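Local coordinates for 6-phosphogluconate dehydratase (Shewanella oneidensis, PDB 2GP4), which catalyses the dehydration of 6-phosphogluconate to 2-dehydro-3-deoxy-6-phosphogluconate, a step of the Entner-Doudoroff pathway, and is seen here without its iron-sulfur cluster, at residues V302-I311 with I327-V338; L191-G199 with R274-V285. All blocks are in the same frame, centred on the assembly; numbering follows the deposited sequence.

Contact 1: residues V302-I311 with I327-V338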
loop_
_atom_site.group_PDB
_atom_site.type_symbol
_atom_site.label_atom_id
_atom_site.label_comp_id
_atom_site.label_asym_id
_atom_site.label_seq_id
_atom_site.Cartn_x
_atom_site.Cartn_y
_atom_site.Cartn_z
ATOM N N VAL A 302 -11.528 -0.014 -11.539
ATOM C CA VAL A 302 -11.090 0.861 -10.466
ATOM C C VAL A 302 -12.185 1.913 -10.273
ATOM O O VAL A 302 -12.459 2.718 -11.169
ATOM C CB VAL A 302 -9.720 1.520 -10.764
ATOM C CG1 VAL A 302 -9.363 2.532 -9.689
ATOM C CG2 VAL A 302 -8.616 0.452 -10.900
ATOM N N ASN A 303 -12.829 1.864 -9.111
ATOM C CA ASN A 303 -13.889 2.801 -8.749
ATOM C C ASN A 303 -13.880 2.990 -7.241
ATOM O O ASN A 303 -13.058 2.379 -6.557
ATOM C CB ASN A 303 -15.266 2.322 -9.239
ATOM C CG ASN A 303 -15.663 0.975 -8.656
ATOM O OD1 ASN A 303 -15.818 0.827 -7.443
ATOM N ND2 ASN A 303 -15.840 -0.009 -9.519
ATOM N N GLU A 304 -14.785 3.821 -6.733
ATOM C CA GLU A 304 -14.839 4.145 -5.311
ATOM C C GLU A 304 -14.981 2.907 -4.420
ATOM O O GLU A 304 -14.281 2.782 -3.413
ATOM C CB GLU A 304 -15.955 5.153 -5.022
ATOM C CG GLU A 304 -15.851 6.470 -5.811
ATOM C CD GLU A 304 -16.732 6.515 -7.064
ATOM O OE1 GLU A 304 -16.824 5.508 -7.793
ATOM O OE2 GLU A 304 -17.332 7.581 -7.324
ATOM N N LYS A 305 -15.868 1.991 -4.804
ATOM C CA LYS A 305 -16.108 0.774 -4.027
ATOM C C LYS A 305 -14.896 -0.155 -4.023
ATOM O O LYS A 305 -14.569 -0.754 -2.990
ATOM C CB LYS A 305 -17.318 0.013 -4.564
ATOM C CG LYS A 305 -18.655 0.682 -4.310
ATOM C CD LYS A 305 -19.733 0.014 -5.130
ATOM C CE LYS A 305 -20.985 0.864 -5.193
ATOM N NZ LYS A 305 -21.780 0.785 -3.932
ATOM N N SER A 306 -14.241 -0.281 -5.178
ATOM C CA SER A 306 -13.108 -1.194 -5.301
ATOM C C SER A 306 -11.872 -0.624 -4.605
ATOM O O SER A 306 -11.080 -1.371 -4.035
ATOM C CB SER A 306 -12.833 -1.562 -6.764
ATOM O OG SER A 306 -12.562 -0.419 -7.551
ATOM N N ILE A 307 -11.736 0.699 -4.638
ATOM C CA ILE A 307 -10.709 1.400 -3.865
ATOM C C ILE A 307 -10.902 1.191 -2.360
ATOM O O ILE A 307 -9.956 0.822 -1.649
ATOM C CB ILE A 307 -10.648 2.910 -4.227
ATOM C CG1 ILE A 307 -9.991 3.103 -5.602
ATOM C CG2 ILE A 307 -9.901 3.719 -3.157
ATOM C CD1 ILE A 307 -8.538 2.619 -5.695
ATOM N N VAL A 308 -12.124 1.409 -1.880
ATOM C CA VAL A 308 -12.453 1.144 -0.477
ATOM C C VAL A 308 -12.133 -0.319 -0.120
ATOM O O VAL A 308 -11.516 -0.585 0.908
ATOM C CB VAL A 308 -13.926 1.506 -0.149
ATOM C CG1 VAL A 308 -14.380 0.881 1.172
ATOM C CG2 VAL A 308 -14.109 3.018 -0.114
ATOM N N ASN A 309 -12.531 -1.245 -0.994
ATOM C CA ASN A 309 -12.241 -2.668 -0.836
ATOM C C ASN A 309 -10.746 -2.927 -0.651
ATOM O O ASN A 309 -10.345 -3.746 0.181
ATOM C CB ASN A 309 -12.782 -3.481 -2.030
ATOM C CG ASN A 309 -14.302 -3.741 -1.947
ATOM O OD1 ASN A 309 -14.979 -3.292 -1.018
ATOM N ND2 ASN A 309 -14.833 -4.478 -2.930
ATOM N N GLY A 310 -9.932 -2.213 -1.427
ATOM C CA GLY A 310 -8.483 -2.329 -1.351
ATOM C C GLY A 310 -7.966 -1.863 -0.012
ATOM O O GLY A 310 -7.071 -2.484 0.558
ATOM N N ILE A 311 -8.537 -0.776 0.498
ATOM C CA ILE A 311 -8.144 -0.239 1.793
ATOM C C ILE A 311 -8.488 -1.198 2.937
ATOM O O ILE A 311 -7.652 -1.435 3.813
ATOM C CB ILE A 311 -8.754 1.155 2.056
ATOM C CG1 ILE A 311 -8.238 2.172 1.030
ATOM C CG2 ILE A 311 -8.441 1.620 3.483
ATOM C CD1 ILE A 311 -8.904 3.565 1.136
ATOM N N ILE A 327 -2.327 3.674 -2.791
ATOM C CA ILE A 327 -3.774 3.544 -2.974
ATOM C C ILE A 327 -4.360 4.910 -3.322
ATOM O O ILE A 327 -5.193 5.022 -4.218
ATOM C CB ILE A 327 -4.471 2.965 -1.707
ATOM C CG1 ILE A 327 -4.101 1.487 -1.506
ATOM C CG2 ILE A 327 -6.009 3.165 -1.762
ATOM C CD1 ILE A 327 -4.707 0.853 -0.247
ATOM N N VAL A 328 -3.906 5.938 -2.611
ATOM C CA VAL A 328 -4.359 7.318 -2.809
ATOM C C VAL A 328 -3.913 7.866 -4.174
ATOM O O VAL A 328 -4.676 8.568 -4.846
ATOM C CB VAL A 328 -3.871 8.235 -1.644
ATOM C CG1 VAL A 328 -4.114 9.710 -1.943
ATOM C CG2 VAL A 328 -4.552 7.847 -0.358
ATOM N N ALA A 329 -2.685 7.535 -4.577
ATOM C CA ALA A 329 -2.160 7.935 -5.882
ATOM C C ALA A 329 -2.864 7.219 -7.034
ATOM O O ALA A 329 -3.145 7.826 -8.075
ATOM C CB ALA A 329 -0.664 7.701 -5.952
ATOM N N ALA A 330 -3.144 5.930 -6.850
ATOM C CA ALA A 330 -3.864 5.159 -7.870
ATOM C C ALA A 330 -5.280 5.692 -8.032
ATOM O O ALA A 330 -5.730 5.918 -9.151
ATOM C CB ALA A 330 -3.883 3.677 -7.524
ATOM N N ALA A 331 -5.963 5.910 -6.909
ATOM C CA ALA A 331 -7.337 6.408 -6.922
ATOM C C ALA A 331 -7.443 7.796 -7.562
ATOM O O ALA A 331 -8.360 8.049 -8.345
ATOM C CB ALA A 331 -7.926 6.416 -5.513
ATOM N N ARG A 332 -6.500 8.677 -7.228
ATOM C CA ARG A 332 -6.481 10.039 -7.763
ATOM C C ARG A 332 -6.393 10.051 -9.278
ATOM O O ARG A 332 -7.056 10.855 -9.927
ATOM C CB ARG A 332 -5.346 10.874 -7.162
ATOM C CG ARG A 332 -5.499 12.385 -7.400
ATOM C CD ARG A 332 -6.794 12.908 -6.779
ATOM N NE ARG A 332 -7.249 14.170 -7.357
ATOM C CZ ARG A 332 -8.018 14.267 -8.441
ATOM N NH1 ARG A 332 -8.409 13.176 -9.089
ATOM N NH2 ARG A 332 -8.398 15.463 -8.881
ATOM N N ALA A 333 -5.584 9.147 -9.828
ATOM C CA ALA A 333 -5.455 8.990 -11.273
ATOM C C ALA A 333 -6.811 8.682 -11.900
ATOM O O ALA A 333 -7.083 9.087 -13.027
ATOM C CB ALA A 333 -4.440 7.894 -11.611
ATOM N N ALA A 334 -7.659 7.983 -11.150
ATOM C CA ALA A 334 -8.979 7.567 -11.625
ATOM C C ALA A 334 -10.090 8.524 -11.209
ATOM O O ALA A 334 -11.274 8.171 -11.274
ATOM C CB ALA A 334 -9.284 6.153 -11.145
ATOM N N GLY A 335 -9.708 9.727 -10.778
ATOM C CA GLY A 335 -10.672 10.755 -10.383
ATOM C C GLY A 335 -11.283 10.563 -9.004
ATOM O O GLY A 335 -12.271 11.222 -8.658
ATOM N N ILE A 336 -10.690 9.673 -8.211
ATOM C CA ILE A 336 -11.209 9.340 -6.889
ATOM C C ILE A 336 -10.325 9.928 -5.794
ATOM O O ILE A 336 -9.120 9.674 -5.755
ATOM C CB ILE A 336 -11.361 7.808 -6.721
ATOM C CG1 ILE A 336 -12.303 7.259 -7.803
ATOM C CG2 ILE A 336 -11.894 7.465 -5.333
ATOM C CD1 ILE A 336 -12.034 5.824 -8.214
ATOM N N ILE A 337 -10.933 10.717 -4.911
ATOM C CA ILE A 337 -10.195 11.422 -3.865
ATOM C C ILE A 337 -10.389 10.763 -2.501
ATOM O O ILE A 337 -11.492 10.775 -1.954
ATOM C CB ILE A 337 -10.589 12.923 -3.801
ATOM C CG1 ILE A 337 -10.559 13.546 -5.207
ATOM C CG2 ILE A 337 -9.687 13.675 -2.808
ATOM C CD1 ILE A 337 -10.949 15.018 -5.278
ATOM N N VAL A 338 -9.306 10.192 -1.968
ATOM C CA VAL A 338 -9.294 9.529 -0.660
ATOM C C VAL A 338 -8.271 10.205 0.263
ATOM O O VAL A 338 -7.151 10.503 -0.159
ATOM C CB VAL A 338 -8.938 8.015 -0.798
ATOM C CG1 VAL A 338 -8.770 7.350 0.567
ATOM C CG2 VAL A 338 -9.983 7.269 -1.623
#
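Ile307 lies against Ala331 and Val338: its CG1 and CD1 rest on the methyl of Ala331, CD1 at 3.9 Å from Ala331 CB, while CG2, the branch set anti to the backbone N, crosses Val338 CG2 at 3.9 Å. Helices 304-311 and 327-333 run antiparallel (175°), axes 10.8 Å apart at closest approach, with isoleucines, valines and the small Ala331 between them, Ile336 and Val338 from the chain beyond the helix. One turn on, Ile311 straddles two partners, CG1 lying across Ile327 with CG2 of that residue 3.7 Å away, and CD1 meeting Val338 CG1 tip to tip at 3.8 Å. At the other end Ile336 sets its CD1 against the backbone at the start of helix 304-311, 3.5 Å from Asn303 C, and Val302 CG1 touches Ala334 CB.

The margin at Asn303 and Glu304 is looser and partly exposed, though helix 23-51 touches both. The side chain of Glu304 touches through CG, 4.1 Å from Ile336 CG2. Asn303 and Ser306 form a capping box, Ser306 OG accepting from Asn303 N at 2.8 Å. A Schellman motif with Gly335 as C' residue ends helix 327-333; the carbonyls of Ala334 and Gly335 bond Arg40 and Ser39 of helix 23-51. No hydrogen bond crosses between the segments, so their pairing rests on shape and hydrophobic burial.

Contact 2: residues L191-G199 with R274-V285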
loop_
_atom_site.group_PDB
_atom_site.type_symbol
_atom_site.label_atom_id
_atom_site.label_comp_id
_atom_site.label_asym_id
_atom_site.label_seq_id
_atom_site.Cartn_x
_atom_site.Cartn_y
_atom_site.Cartn_z
ATOM N N LEU A 191 -9.307 1.132 -21.936
ATOM C CA LEU A 191 -8.929 -0.223 -22.325
ATOM C C LEU A 191 -9.190 -1.204 -21.180
ATOM O O LEU A 191 -9.001 -0.854 -20.015
ATOM C CB LEU A 191 -7.448 -0.281 -22.727
ATOM C CG LEU A 191 -6.883 0.668 -23.792
ATOM C CD1 LEU A 191 -5.406 0.376 -24.015
ATOM C CD2 LEU A 191 -7.650 0.590 -25.118
ATOM N N PRO A 192 -9.653 -2.429 -21.506
ATOM C CA PRO A 192 -9.657 -3.499 -20.514
ATOM C C PRO A 192 -8.239 -4.009 -20.296
ATOM O O PRO A 192 -7.450 -4.080 -21.250
ATOM C CB PRO A 192 -10.500 -4.591 -21.175
ATOM C CG PRO A 192 -10.348 -4.352 -22.636
ATOM C CD PRO A 192 -10.218 -2.868 -22.797
HETATM N N MSE A 193 -7.917 -4.343 -19.049
HETATM C CA MSE A 193 -6.595 -4.848 -18.713
HETATM C C MSE A 193 -6.654 -5.826 -17.559
HETATM O O MSE A 193 -7.557 -5.764 -16.722
HETATM C CB MSE A 193 -5.643 -3.702 -18.365
HETATM C CG MSE A 193 -5.313 -2.781 -19.529
HETATM SE SE MSE A 193 -4.182 -1.341 -18.932
HETATM C CE MSE A 193 -4.372 -0.114 -20.421
ATOM N N LEU A 194 -5.685 -6.736 -17.535
ATOM C CA LEU A 194 -5.505 -7.660 -16.428
ATOM C C LEU A 194 -4.055 -7.656 -15.994
ATOM O O LEU A 194 -3.150 -7.614 -16.835
ATOM C CB LEU A 194 -5.891 -9.085 -16.834
ATOM C CG LEU A 194 -7.350 -9.522 -16.720
ATOM C CD1 LEU A 194 -8.214 -8.946 -17.837
ATOM C CD2 LEU A 194 -7.416 -11.036 -16.728
ATOM N N PHE A 195 -3.843 -7.692 -14.680
ATOM C CA PHE A 195 -2.524 -7.943 -14.124
ATOM C C PHE A 195 -2.249 -9.448 -14.153
ATOM O O PHE A 195 -3.127 -10.256 -13.835
ATOM C CB PHE A 195 -2.424 -7.398 -12.699
ATOM C CG PHE A 195 -2.173 -5.911 -12.628
ATOM C CD1 PHE A 195 -3.223 -5.006 -12.749
ATOM C CD2 PHE A 195 -0.882 -5.418 -12.430
ATOM C CE1 PHE A 195 -2.993 -3.633 -12.677
ATOM C CE2 PHE A 195 -0.644 -4.046 -12.355
ATOM C CZ PHE A 195 -1.701 -3.152 -12.479
ATOM N N VAL A 196 -1.035 -9.814 -14.557
ATOM C CA VAL A 196 -0.629 -11.208 -14.666
ATOM C C VAL A 196 0.552 -11.462 -13.721
ATOM O O VAL A 196 1.696 -11.136 -14.046
ATOM C CB VAL A 196 -0.263 -11.587 -16.125
ATOM C CG1 VAL A 196 0.011 -13.075 -16.244
ATOM C CG2 VAL A 196 -1.370 -11.187 -17.088
ATOM N N PRO A 197 0.276 -12.031 -12.534
ATOM C CA PRO A 197 1.318 -12.216 -11.526
ATOM C C PRO A 197 2.242 -13.392 -11.829
ATOM O O PRO A 197 1.840 -14.349 -12.502
ATOM C CB PRO A 197 0.521 -12.491 -10.255
ATOM C CG PRO A 197 -0.725 -13.138 -10.739
ATOM C CD PRO A 197 -1.036 -12.522 -12.069
ATOM N N ALA A 198 3.472 -13.310 -11.331
ATOM C CA ALA A 198 4.453 -14.379 -11.493
ATOM C C ALA A 198 4.329 -15.418 -10.378
ATOM O O ALA A 198 4.580 -16.608 -10.591
ATOM C CB ALA A 198 5.856 -13.804 -11.525
ATOM N N GLY A 199 3.936 -14.954 -9.195
ATOM C CA GLY A 199 3.871 -15.790 -8.004
ATOM C C GLY A 199 4.899 -15.370 -6.972
ATOM O O GLY A 199 5.597 -14.368 -7.158
ATOM N N ARG A 274 0.205 -22.250 -13.160
ATOM C CA ARG A 274 0.674 -20.918 -13.536
ATOM C C ARG A 274 0.689 -20.752 -15.057
ATOM O O ARG A 274 0.308 -19.700 -15.569
ATOM C CB ARG A 274 2.056 -20.628 -12.919
ATOM C CG ARG A 274 2.824 -19.440 -13.508
ATOM C CD ARG A 274 2.160 -18.091 -13.252
ATOM N NE ARG A 274 2.150 -17.721 -11.840
ATOM C CZ ARG A 274 1.051 -17.490 -11.127
ATOM N NH1 ARG A 274 -0.151 -17.576 -11.682
ATOM N NH2 ARG A 274 1.154 -17.157 -9.847
ATOM N N GLU A 275 1.098 -21.794 -15.779
ATOM C CA GLU A 275 1.057 -21.735 -17.236
ATOM C C GLU A 275 -0.376 -21.579 -17.735
ATOM O O GLU A 275 -0.637 -20.757 -18.608
ATOM C CB GLU A 275 1.741 -22.942 -17.891
ATOM C CG GLU A 275 2.153 -22.655 -19.339
ATOM C CD GLU A 275 2.862 -23.813 -20.026
ATOM O OE1 GLU A 275 3.834 -24.360 -19.455
ATOM O OE2 GLU A 275 2.450 -24.162 -21.155
ATOM N N ALA A 276 -1.298 -22.349 -17.158
ATOM C CA ALA A 276 -2.717 -22.269 -17.514
ATOM C C ALA A 276 -3.345 -20.908 -17.182
ATOM O O ALA A 276 -4.148 -20.389 -17.958
ATOM C CB ALA A 276 -3.497 -23.403 -16.854
ATOM N N LEU A 277 -2.969 -20.336 -16.037
ATOM C CA LEU A 277 -3.462 -19.022 -15.616
ATOM C C LEU A 277 -2.958 -17.879 -16.494
ATOM O O LEU A 277 -3.645 -16.869 -16.646
ATOM C CB LEU A 277 -3.120 -18.748 -14.152
ATOM C CG LEU A 277 -3.848 -19.563 -13.079
ATOM C CD1 LEU A 277 -3.297 -19.214 -11.712
ATOM C CD2 LEU A 277 -5.358 -19.354 -13.120
ATOM N N ASN A 278 -1.764 -18.039 -17.063
ATOM C CA ASN A 278 -1.239 -17.089 -18.041
ATOM C C ASN A 278 -2.049 -17.134 -19.328
ATOM O O ASN A 278 -2.258 -16.105 -19.976
ATOM C CB ASN A 278 0.239 -17.362 -18.343
ATOM C CG ASN A 278 1.148 -17.126 -17.138
ATOM O OD1 ASN A 278 0.839 -16.336 -16.239
ATOM N ND2 ASN A 278 2.280 -17.816 -17.121
ATOM N N LYS A 279 -2.508 -18.331 -19.685
ATOM C CA LYS A 279 -3.303 -18.525 -20.893
ATOM C C LYS A 279 -4.699 -17.939 -20.709
ATOM O O LYS A 279 -5.240 -17.307 -21.620
ATOM C CB LYS A 279 -3.409 -20.013 -21.253
ATOM C CG LYS A 279 -2.113 -20.815 -21.144
ATOM C CD LYS A 279 -1.190 -20.618 -22.341
ATOM C CE LYS A 279 -0.032 -21.609 -22.314
ATOM N NZ LYS A 279 -0.498 -23.025 -22.406
HETATM N N MSE A 280 -5.274 -18.153 -19.527
HETATM C CA MSE A 280 -6.609 -17.655 -19.216
HETATM C C MSE A 280 -6.633 -16.129 -19.180
HETATM O O MSE A 280 -7.573 -15.506 -19.671
HETATM C CB MSE A 280 -7.108 -18.235 -17.891
HETATM C CG MSE A 280 -8.572 -17.958 -17.611
HETATM SE SE MSE A 280 -9.713 -18.852 -18.906
HETATM C CE MSE A 280 -11.285 -17.694 -18.810
ATOM N N ALA A 281 -5.589 -15.538 -18.605
ATOM C CA ALA A 281 -5.449 -14.085 -18.562
ATOM C C ALA A 281 -5.517 -13.479 -19.963
ATOM O O ALA A 281 -6.212 -12.489 -20.166
ATOM C CB ALA A 281 -4.160 -13.688 -17.861
ATOM N N ALA A 282 -4.815 -14.093 -20.918
ATOM C CA ALA A 282 -4.813 -13.656 -22.321
ATOM C C ALA A 282 -6.196 -13.731 -22.960
ATOM O O ALA A 282 -6.646 -12.769 -23.583
ATOM C CB ALA A 282 -3.805 -14.467 -23.144
ATOM N N LYS A 283 -6.862 -14.871 -22.802
ATOM C CA LYS A 283 -8.198 -15.076 -23.363
ATOM C C LYS A 283 -9.231 -14.128 -22.751
ATOM O O LYS A 283 -10.120 -13.633 -23.450
ATOM C CB LYS A 283 -8.655 -16.527 -23.170
ATOM C CG LYS A 283 -7.921 -17.551 -24.033
ATOM C CD LYS A 283 -8.550 -18.939 -23.906
ATOM C CE LYS A 283 -7.906 -19.947 -24.857
ATOM N NZ LYS A 283 -6.474 -20.245 -24.537
ATOM N N GLN A 284 -9.100 -13.873 -21.452
ATOM C CA GLN A 284 -10.080 -13.087 -20.716
ATOM C C GLN A 284 -10.105 -11.614 -21.127
ATOM O O GLN A 284 -11.185 -11.028 -21.221
ATOM C CB GLN A 284 -9.884 -13.257 -19.202
ATOM C CG GLN A 284 -10.916 -12.553 -18.324
ATOM C CD GLN A 284 -12.332 -13.108 -18.457
ATOM O OE1 GLN A 284 -12.574 -14.085 -19.161
ATOM N NE2 GLN A 284 -13.273 -12.478 -17.769
ATOM N N VAL A 285 -8.930 -11.028 -21.379
ATOM C CA VAL A 285 -8.834 -9.625 -21.829
ATOM C C VAL A 285 -9.539 -9.418 -23.164
ATOM O O VAL A 285 -10.192 -8.395 -23.365
ATOM C CB VAL A 285 -7.377 -9.120 -21.995
ATOM C CG1 VAL A 285 -7.331 -7.604 -21.869
ATOM C CG2 VAL A 285 -6.469 -9.727 -20.973
HETATM O O HOH W 1 -0.196 -15.514 -13.864
#
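Leu194 overlaps the C-terminal part of helix 274-285: CD1 slides past Val285, 3.7 Å from its CG2, and CD2 lies near the Gln284 CG at 4.1 Å. Two residues along, Val196 spreads its methyls over the same helix. CG2 meets Ala281 CB at 3.8 Å, whereas CG1, anti to the backbone N, touches Asn278 OD1 at 3.4 Å. Beyond Leu194, Val285 CG1 lies against the backbone of Pro192, 3.6 Å from Pro192 O.

Polar contacts gather at the Arg274 end. The Arg274 chain bends at chi2 and chi3, folding the guanidinium back over the 197-199 loop. NE donates to Ala198 O at 3.0 Å, with an N-H...O angle of 154°, coming from well above that carbonyl's plane. Pro197 O sits over the centre of one guanidinium face without bonding to NE, and Gly199 CA lies at its edge beside NH2. A water donates to both Pro197 O and Asn278 OD1, each at 2.7 Å, bridging loop and helix, while NH2 of Arg274 is held by Ser264 O. Replacing Arg274 with a leucine would probably leave Ala198 O and Ser264 O without their guanidinium donors and the 197-199 loop less firmly tied to the helix.

Strand 193-195 is an outer strand of a three-stranded mixed sheet, beside and parallel to strand 167-171. Met193 (a selenomethionine) and Phe195 point away from helix 272-287, toward helix 179-186, which links the two parallel strands in a beta-alpha-beta crossover. Helix 272-287, nearly antiparallel to strand 193-195, packs on the opposite face and completes an alpha/beta/alpha layering.

Contact 1 and contact 2 both fall within the N-terminal region of the dehydratase family, and both segments of contact 2 precede those of contact 1 in sequence. Their centres are about 22 Å apart, and their nearest atoms stay about 7 Å from each other without touching. Helix 179-186 joins them: Leu182 touches Val302 and Ala330 of contact 1 and also Phe195 of contact 2. Contact 1 lies about 12 Å from the centre of the chain and is helix on helix; contact 2 lies about 22 Å out and sets a helix on a sheet. The iron-sulfur cluster is absent from this apo form, so no distance from either contact to it can be measured here.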